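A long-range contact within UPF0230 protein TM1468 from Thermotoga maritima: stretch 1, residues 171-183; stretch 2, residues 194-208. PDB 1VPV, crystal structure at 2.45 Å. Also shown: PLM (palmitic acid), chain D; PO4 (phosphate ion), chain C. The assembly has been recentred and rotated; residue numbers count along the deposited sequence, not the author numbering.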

# COMPACT_ATOMS: atom_id res chain seq x y z
N LYS A 171 -8.97 -4.05 -1.93
CA LYS A 171 -9.17 -2.89 -2.79
C LYS A 171 -8.34 -1.72 -2.32
O LYS A 171 -8.04 -1.59 -1.12
CB LYS A 171 -10.64 -2.50 -2.77
CG LYS A 171 -11.56 -3.68 -3.08
CD LYS A 171 -12.96 -3.24 -3.11
CE LYS A 171 -13.86 -4.39 -3.45
NZ LYS A 171 -13.59 -4.84 -4.85
N ALA A 172 -7.93 -0.90 -3.27
CA ALA A 172 -7.24 0.38 -2.99
C ALA A 172 -7.98 1.49 -3.73
O ALA A 172 -8.13 1.44 -4.96
CB ALA A 172 -5.81 0.30 -3.42
N ILE A 173 -8.48 2.46 -2.96
CA ILE A 173 -9.38 3.53 -3.44
C ILE A 173 -8.95 4.84 -2.74
O ILE A 173 -8.80 4.89 -1.52
CB ILE A 173 -10.84 3.18 -3.11
CG1 ILE A 173 -11.23 1.85 -3.80
CG2 ILE A 173 -11.79 4.30 -3.53
CD1 ILE A 173 -12.61 1.31 -3.43
N PHE A 174 -8.73 5.91 -3.51
CA PHE A 174 -8.15 7.14 -2.93
C PHE A 174 -8.43 8.36 -3.79
O PHE A 174 -8.85 8.24 -4.95
CB PHE A 174 -6.61 6.98 -2.69
CG PHE A 174 -5.79 6.86 -3.96
CD1 PHE A 174 -5.81 5.68 -4.73
CD2 PHE A 174 -4.97 7.91 -4.37
CE1 PHE A 174 -5.00 5.55 -5.91
CE2 PHE A 174 -4.18 7.80 -5.50
CZ PHE A 174 -4.20 6.61 -6.30
N TYR A 175 -8.21 9.54 -3.20
CA TYR A 175 -8.30 10.80 -3.96
C TYR A 175 -7.13 11.68 -3.67
O TYR A 175 -6.61 11.70 -2.55
CB TYR A 175 -9.59 11.55 -3.71
CG TYR A 175 -9.80 12.21 -2.33
CD1 TYR A 175 -9.12 13.38 -1.97
CD2 TYR A 175 -10.73 11.72 -1.43
CE1 TYR A 175 -9.31 13.98 -0.76
CE2 TYR A 175 -10.95 12.33 -0.19
CZ TYR A 175 -10.25 13.46 0.11
OH TYR A 175 -10.47 14.06 1.31
N VAL A 176 -6.72 12.40 -4.72
CA VAL A 176 -5.67 13.39 -4.64
C VAL A 176 -6.29 14.75 -4.95
O VAL A 176 -7.38 14.82 -5.53
CB VAL A 176 -4.53 13.08 -5.65
CG1 VAL A 176 -3.89 11.74 -5.33
CG2 VAL A 176 -5.05 13.11 -7.08
N SER A 177 -5.61 15.82 -4.57
CA SER A 177 -6.09 17.16 -4.88
C SER A 177 -5.31 17.82 -6.01
O SER A 177 -5.77 18.80 -6.61
CB SER A 177 -6.07 18.03 -3.63
OG SER A 177 -4.71 18.18 -3.21
N ASN A 178 -4.15 17.28 -6.35
CA ASN A 178 -3.33 17.85 -7.40
C ASN A 178 -2.74 16.76 -8.27
O ASN A 178 -1.68 16.14 -7.95
CB ASN A 178 -2.24 18.77 -6.79
CG ASN A 178 -1.30 19.28 -7.83
OD1 ASN A 178 -1.41 18.90 -9.00
ND2 ASN A 178 -0.38 20.13 -7.45
N PHE A 179 -3.39 16.54 -9.41
CA PHE A 179 -3.10 15.37 -10.27
C PHE A 179 -1.72 15.35 -10.85
O PHE A 179 -1.26 14.31 -11.30
CB PHE A 179 -4.08 15.32 -11.45
CG PHE A 179 -4.19 13.98 -12.12
CD1 PHE A 179 -4.50 12.84 -11.40
CD2 PHE A 179 -4.04 13.88 -13.51
CE1 PHE A 179 -4.63 11.58 -12.05
CE2 PHE A 179 -4.19 12.64 -14.16
CZ PHE A 179 -4.47 11.50 -13.42
N ASP A 180 -1.09 16.52 -10.91
CA ASP A 180 0.26 16.66 -11.46
C ASP A 180 1.32 15.77 -10.86
O ASP A 180 2.26 15.40 -11.53
CB ASP A 180 0.72 18.10 -11.30
CG ASP A 180 0.08 19.02 -12.29
OD1 ASP A 180 -0.36 18.51 -13.34
OD2 ASP A 180 0.06 20.24 -12.05
N TYR A 181 1.19 15.42 -9.59
CA TYR A 181 2.11 14.50 -8.96
C TYR A 181 2.06 13.12 -9.60
O TYR A 181 3.10 12.58 -10.01
CB TYR A 181 1.81 14.40 -7.48
CG TYR A 181 2.26 15.59 -6.63
CD1 TYR A 181 1.42 16.66 -6.40
CD2 TYR A 181 3.49 15.58 -6.00
CE1 TYR A 181 1.83 17.72 -5.58
CE2 TYR A 181 3.90 16.63 -5.19
CZ TYR A 181 3.07 17.68 -5.00
OH TYR A 181 3.48 18.71 -4.22
N LEU A 182 0.86 12.56 -9.72
CA LEU A 182 0.72 11.26 -10.38
C LEU A 182 1.21 11.31 -11.84
O LEU A 182 1.90 10.39 -12.31
CB LEU A 182 -0.73 10.80 -10.34
CG LEU A 182 -1.15 10.19 -9.00
CD1 LEU A 182 -2.65 9.99 -8.98
CD2 LEU A 182 -0.47 8.83 -8.86
N VAL A 183 0.87 12.39 -12.53
CA VAL A 183 1.30 12.53 -13.90
C VAL A 183 2.83 12.58 -13.95
O VAL A 183 3.41 11.88 -14.79
CB VAL A 183 0.65 13.72 -14.63
CG1 VAL A 183 1.27 13.92 -15.99
CG2 VAL A 183 -0.86 13.47 -14.82
N PHE A 194 -8.51 12.76 -19.70
CA PHE A 194 -7.58 13.47 -18.84
C PHE A 194 -8.21 14.20 -17.62
O PHE A 194 -9.43 14.22 -17.39
CB PHE A 194 -6.74 14.48 -19.66
N VAL A 195 -7.30 14.82 -16.87
CA VAL A 195 -7.57 15.74 -15.80
C VAL A 195 -6.64 16.94 -16.00
O VAL A 195 -5.41 16.76 -16.26
CB VAL A 195 -7.23 15.08 -14.48
CG1 VAL A 195 -7.36 16.09 -13.30
CG2 VAL A 195 -8.05 13.72 -14.31
N GLY A 196 -7.23 18.15 -15.92
CA GLY A 196 -6.50 19.43 -15.92
C GLY A 196 -6.67 20.12 -14.57
O GLY A 196 -6.73 19.45 -13.55
N ASN A 197 -6.77 21.45 -14.54
CA ASN A 197 -6.84 22.18 -13.27
C ASN A 197 -8.13 22.99 -13.08
O ASN A 197 -8.54 23.72 -13.95
CB ASN A 197 -5.60 23.08 -13.07
CG ASN A 197 -4.39 22.34 -12.40
OD1 ASN A 197 -4.57 21.53 -11.47
ND2 ASN A 197 -3.18 22.64 -12.86
N LEU A 198 -8.74 22.83 -11.90
CA LEU A 198 -9.93 23.53 -11.43
C LEU A 198 -9.86 23.70 -9.88
O LEU A 198 -9.45 22.79 -9.17
CB LEU A 198 -11.19 22.70 -11.75
N LEU A 199 -10.29 24.85 -9.37
CA LEU A 199 -10.37 25.11 -7.93
C LEU A 199 -11.16 24.05 -7.15
O LEU A 199 -12.33 23.78 -7.48
CB LEU A 199 -11.01 26.47 -7.63
CG LEU A 199 -10.13 27.68 -7.92
CD1 LEU A 199 -10.91 28.98 -7.89
CD2 LEU A 199 -8.99 27.72 -6.91
N LYS A 200 -10.51 23.50 -6.12
CA LYS A 200 -11.13 22.57 -5.22
C LYS A 200 -11.39 21.21 -5.82
O LYS A 200 -12.06 20.38 -5.20
CB LYS A 200 -12.43 23.14 -4.65
CG LYS A 200 -12.37 24.60 -4.24
CD LYS A 200 -11.25 24.95 -3.26
CE LYS A 200 -11.66 24.81 -1.79
NZ LYS A 200 -11.27 23.53 -1.21
N ILE A 201 -10.81 20.93 -6.99
CA ILE A 201 -10.95 19.62 -7.62
C ILE A 201 -10.28 18.53 -6.76
O ILE A 201 -9.28 18.78 -6.10
CB ILE A 201 -10.36 19.57 -9.09
CG1 ILE A 201 -10.76 18.27 -9.78
CG2 ILE A 201 -8.84 19.63 -9.10
CD1 ILE A 201 -10.72 18.34 -11.28
N ARG A 202 -10.88 17.35 -6.78
CA ARG A 202 -10.32 16.12 -6.24
C ARG A 202 -10.51 15.08 -7.31
O ARG A 202 -11.56 15.01 -7.95
CB ARG A 202 -11.10 15.69 -5.02
CG ARG A 202 -11.29 16.80 -3.98
CD ARG A 202 -9.98 17.05 -3.25
NE ARG A 202 -10.26 17.92 -2.10
CZ ARG A 202 -10.01 19.22 -2.04
NH1 ARG A 202 -9.48 19.87 -3.07
NH2 ARG A 202 -10.36 19.88 -0.97
N VAL A 203 -9.48 14.29 -7.53
CA VAL A 203 -9.50 13.25 -8.54
C VAL A 203 -9.49 11.94 -7.80
O VAL A 203 -8.59 11.70 -6.98
CB VAL A 203 -8.24 13.34 -9.41
CG1 VAL A 203 -8.12 12.14 -10.38
CG2 VAL A 203 -8.29 14.62 -10.19
N CYS A 204 -10.47 11.09 -8.11
CA CYS A 204 -10.63 9.79 -7.48
C CYS A 204 -10.06 8.68 -8.32
O CYS A 204 -10.38 8.55 -9.49
CB CYS A 204 -12.12 9.51 -7.19
SG CYS A 204 -12.98 10.82 -6.25
N LEU A 205 -9.24 7.85 -7.70
CA LEU A 205 -8.67 6.71 -8.38
C LEU A 205 -8.92 5.42 -7.61
O LEU A 205 -9.25 5.44 -6.40
CB LEU A 205 -7.16 6.90 -8.59
CG LEU A 205 -6.70 8.17 -9.35
CD1 LEU A 205 -6.51 9.38 -8.43
CD2 LEU A 205 -5.40 7.90 -10.04
N HIS A 206 -8.77 4.31 -8.32
CA HIS A 206 -8.64 2.99 -7.70
C HIS A 206 -7.65 2.19 -8.50
O HIS A 206 -7.14 2.64 -9.52
CB HIS A 206 -9.98 2.26 -7.61
CG HIS A 206 -10.57 1.90 -8.94
ND1 HIS A 206 -11.00 0.63 -9.24
CD2 HIS A 206 -10.80 2.64 -10.05
CE1 HIS A 206 -11.47 0.60 -10.47
NE2 HIS A 206 -11.37 1.81 -10.98
N ILE A 207 -7.37 1.00 -7.99
CA ILE A 207 -6.49 0.07 -8.64
C ILE A 207 -7.29 -1.11 -9.14
O ILE A 207 -8.01 -1.71 -8.39
CB ILE A 207 -5.46 -0.43 -7.65
CG1 ILE A 207 -4.71 0.78 -7.10
CG2 ILE A 207 -4.56 -1.47 -8.34
CD1 ILE A 207 -3.34 0.48 -6.52
N GLU A 208 -7.10 -1.46 -10.40
CA GLU A 208 -7.87 -2.50 -11.06
C GLU A 208 -6.89 -3.24 -11.96
O GLU A 208 -6.28 -2.62 -12.82
CB GLU A 208 -9.01 -1.87 -11.86
CG GLU A 208 -9.80 -2.80 -12.83
CD GLU A 208 -11.25 -2.32 -12.98
OE1 GLU A 208 -12.09 -2.70 -12.12
OE2 GLU A 208 -11.54 -1.53 -13.93
C1 PLM D . 9.25 2.55 -7.90
O1 PLM D . 9.57 1.40 -8.31
O2 PLM D . 9.96 3.58 -8.18
C2 PLM D . 8.01 2.68 -7.05
C3 PLM D . 6.84 3.21 -7.84
C4 PLM D . 5.66 3.47 -6.92
C5 PLM D . 4.52 4.07 -7.74
C6 PLM D . 3.30 4.36 -6.90
C7 PLM D . 2.14 4.90 -7.71
C8 PLM D . 1.09 5.56 -6.81
C9 PLM D . 0.27 4.53 -6.07
CA PLM D . -0.71 5.17 -5.11
CB PLM D . -1.62 4.11 -4.50
CC PLM D . -2.40 4.71 -3.33
CD PLM D . -3.46 3.73 -2.78
CE PLM D . -4.09 4.22 -1.48
CF PLM D . -5.26 3.37 -1.03
CG PLM D . -4.82 2.12 -0.25
P PO4 C . -7.77 23.12 -1.90
O1 PO4 C . -7.68 23.69 -0.51
O2 PO4 C . -7.47 24.29 -2.76
O3 PO4 C . -9.13 22.54 -2.14
O4 PO4 C . -6.72 22.08 -2.12
O HOH W 1 -8.81 -1.65 -5.85

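Neighbouring strands in a sheet are joined by two layers of interaction: a backbone ladder that is indifferent to sequence, and a side-chain packing that is not. The contact between residues 171-183 and 194-208 of TM1468 illustrates both, burying 820 Å² in all.

The ladder comes first. Strands 171-176 and 201-208 run antiparallel, their directions 155° apart and their axes approaching to 4.6 Å. At the hydrogen-bonded pairs the peptide groups face one another and bond in both directions: Phe-174 N donates to Leu-205 O at 3.0 Å and Leu-205 N to Phe-174 O at 2.8 Å, while Val-176 N reaches Val-203 O at 3.0 Å and Val-203 N reaches Val-176 O at 2.9 Å. Ile-207 N adds a longer bond, 3.2 Å, to Ala-172 O. Here the return bond is replaced by water 1, which accepts from Ala-172 N at 2.8 Å and donates to Ile-207 O at 2.7 Å, so both groups find a partner although Ala-172 N and Ile-207 O do not bond to each other. At the intervening pairs, Ile-173 with His-206 and Tyr-175 with Cys-204, the alpha carbons draw to 4.4 and 4.3 Å, measured CA to CA. Their CA-H groups turn inward, as in the contact of Tyr-175 CA with Val-203 O at 3.2 Å.

Apolar side chains fill the space beside this ladder. Phe-174, Val-176, Val-203 and Leu-205 share one face of the sheet. With chi1 at 67° (p), the end of the Phe-174 side chain comes nearer the partner strand, and its ring lies between two aliphatic groups: Leu-205 CB sits over one face, 4.1 Å from the ring centroid, and the palmitic acid chain over the opposite face. A flat, apolar side chain suits this position, offering a surface to both protein and lipid. Leu-205, the residue most covered by the other stretch, also reaches beyond the strand, its CD2 lying 3.6 Å from Leu-182 CD1 on the helix. The CA-to-CB bond of Phe-179 points toward stretch 2. Val-195 CG2 lies over its ring face, 4.1 Å from the centroid, Leu-205 CD2 approaches its edge, and Phe-179 CD1 is 3.8 Å from Val-203 CG1. One broad ring thus gathers branched side chains from the loop and the strand. On the other face of the sheet, Tyr-175 CB lies 4.3 Å from Cys-204 SG and Ile-173 CG1 4.0 Å from His-206 CB.

Polar side chains work at the ends. Asn-178 OD1 accepts from Asp-180 N at 3.1 Å, capping the turn that leads into the helix carrying Leu-182. Arg-202 combines both chemistries: its CD lies 4.0 Å from Tyr-175 CD1, while its NH1 donates to Ile-201 O at 3.2 Å and to phosphate O3 at 2.8 Å. Lys-200 NZ donates to the same O3 at 2.5 Å, so two cationic side chains converge on an anion probably taken from the crystallisation liquor.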